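PDB 3FXA: SIS domain protein from Listeria monocytogenes str. 4b F2365, which probably binds phosphosugars through its SIS domain and may act as a sugar-phosphate isomerase. Local coordinates for residues K62-F67 / R72-L77. Residues are numbered along the deposited sequence; the frame is centred on the assembly and turned at random. Where two conformers were deposited one is given.
Sequences KLVHSF and RPAVFL
V64 and F67, one helical turn apart, press down on A74 where helix 55-69 packs back against strand 74-76, the closing half of a beta-alpha-beta crossover that starts at strand 48-51 in the parallel sheet of the SIS domain. The helix and strand axes come within 7.2 Å and run nearly antiparallel, at 156°. Packing is tight where V64 and F67 lie over the backbone of 72-75: F67 CB sits 3.3 Å from R72 O, and A74 CB is 3.8 Å from F67 CB. V64 lays its two methyls over successive peptide groups of the strand. CG1, anti to the backbone N (chi1 167°), lies 3.7 Å from A74 O, while V64 CG2 reaches V75 O at 3.6 Å and also brushes F76 CB. F67 uses mainly its CB here; the ring turns away from the strand, so that the side chain meets I48 of strand 48-51 and I171 of helix 157-177. Away from this centre the contact thins. F76, partly exposed, swings its ring off along the helix to A60 and K61. R72, also partly exposed, rests its CB 3.5 Å from F67 O; in the conformer modelled here, one of two, its chain, bent at chi2 and chi3, takes NH2 to I41 O. At the turn, R72 N donates to F67 O over 3.0 Å, approaching from above the carbonyl plane, 41° out of it.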
# COMPACT_ATOMS: atom_id res chain seq x y z
N LYS A 62 -2.57 10.01 5.22
CA LYS A 62 -1.84 11.04 5.98
C LYS A 62 -2.35 10.99 7.44
O LYS A 62 -1.54 10.95 8.38
CB LYS A 62 -1.97 12.42 5.32
CG LYS A 62 -0.76 13.34 5.56
CD LYS A 62 -0.57 13.67 7.01
CE LYS A 62 0.59 14.54 7.25
NZ LYS A 62 0.62 15.06 8.64
N LEU A 63 -3.67 10.94 7.62
CA LEU A 63 -4.26 10.76 8.95
C LEU A 63 -3.67 9.52 9.67
O LEU A 63 -3.22 9.59 10.83
CB LEU A 63 -5.77 10.63 8.91
CG LEU A 63 -6.68 11.87 8.80
CD1 LEU A 63 -6.47 12.70 7.55
CD2 LEU A 63 -8.13 11.42 8.94
N VAL A 64 -3.66 8.40 8.95
CA VAL A 64 -3.15 7.12 9.47
C VAL A 64 -1.70 7.21 9.90
O VAL A 64 -1.37 6.84 11.01
CB VAL A 64 -3.37 5.97 8.45
CG1 VAL A 64 -2.55 4.70 8.83
CG2 VAL A 64 -4.90 5.65 8.28
N HIS A 65 -0.83 7.79 9.06
CA HIS A 65 0.56 7.96 9.49
C HIS A 65 0.71 8.82 10.78
O HIS A 65 1.35 8.40 11.76
CB HIS A 65 1.44 8.58 8.40
CG HIS A 65 2.85 8.85 8.85
ND1 HIS A 65 3.79 7.85 8.97
CD2 HIS A 65 3.44 9.98 9.32
CE1 HIS A 65 4.91 8.36 9.45
NE2 HIS A 65 4.72 9.65 9.67
N SER A 66 0.12 10.01 10.73
CA SER A 66 0.23 10.96 11.83
C SER A 66 -0.42 10.51 13.14
O SER A 66 0.12 10.80 14.21
CB SER A 66 -0.18 12.37 11.39
OG SER A 66 0.72 12.81 10.37
N PHE A 67 -1.53 9.77 13.06
CA PHE A 67 -2.17 9.21 14.26
C PHE A 67 -1.20 8.21 14.89
O PHE A 67 -0.93 8.27 16.11
CB PHE A 67 -3.54 8.55 13.96
CG PHE A 67 -4.67 9.50 13.83
CD1 PHE A 67 -4.94 10.43 14.87
CD2 PHE A 67 -5.57 9.42 12.77
CE1 PHE A 67 -6.06 11.29 14.78
CE2 PHE A 67 -6.68 10.28 12.70
CZ PHE A 67 -6.91 11.20 13.68
N ARG A 72 -1.65 6.80 18.57
CA ARG A 72 -3.07 6.56 18.34
C ARG A 72 -3.10 5.56 17.19
O ARG A 72 -3.08 5.95 16.00
CB ARG A 72 -3.86 7.84 18.01
CG ARG A 72 -3.83 8.88 19.14
CD ARG A 72 -3.98 8.18 20.46
NE ARG A 72 -5.33 7.83 20.85
CZ ARG A 72 -5.60 6.94 21.80
NH1 ARG A 72 -4.62 6.29 22.42
NH2 ARG A 72 -6.85 6.67 22.11
N PRO A 73 -3.10 4.22 17.51
CA PRO A 73 -3.10 3.21 16.44
C PRO A 73 -4.13 3.50 15.37
O PRO A 73 -5.29 3.83 15.70
CB PRO A 73 -3.46 1.92 17.14
CG PRO A 73 -3.40 2.17 18.56
CD PRO A 73 -3.08 3.57 18.84
N ALA A 74 -3.70 3.39 14.12
CA ALA A 74 -4.51 3.69 12.95
C ALA A 74 -4.13 2.80 11.79
O ALA A 74 -2.98 2.37 11.68
CB ALA A 74 -4.35 5.12 12.59
N VAL A 75 -5.10 2.53 10.93
CA VAL A 75 -4.93 1.67 9.75
C VAL A 75 -5.74 2.20 8.59
O VAL A 75 -6.85 2.72 8.80
CB VAL A 75 -5.34 0.21 10.05
CG1 VAL A 75 -6.83 0.10 10.33
CG2 VAL A 75 -4.98 -0.66 8.84
N PHE A 76 -5.19 2.09 7.38
CA PHE A 76 -5.91 2.48 6.17
C PHE A 76 -6.78 1.32 5.74
O PHE A 76 -6.30 0.18 5.68
CB PHE A 76 -4.97 2.89 5.02
CG PHE A 76 -5.72 3.27 3.77
CD1 PHE A 76 -6.47 4.44 3.73
CD2 PHE A 76 -5.67 2.47 2.64
CE1 PHE A 76 -7.21 4.81 2.59
CE2 PHE A 76 -6.38 2.83 1.48
CZ PHE A 76 -7.14 4.01 1.46
N LEU A 77 -8.04 1.59 5.45
CA LEU A 77 -8.98 0.59 4.93
C LEU A 77 -9.20 0.85 3.44
O LEU A 77 -9.89 1.80 3.08
CB LEU A 77 -10.28 0.64 5.72
CG LEU A 77 -11.42 -0.32 5.33
CD1 LEU A 77 -10.96 -1.79 5.41
CD2 LEU A 77 -12.60 -0.11 6.20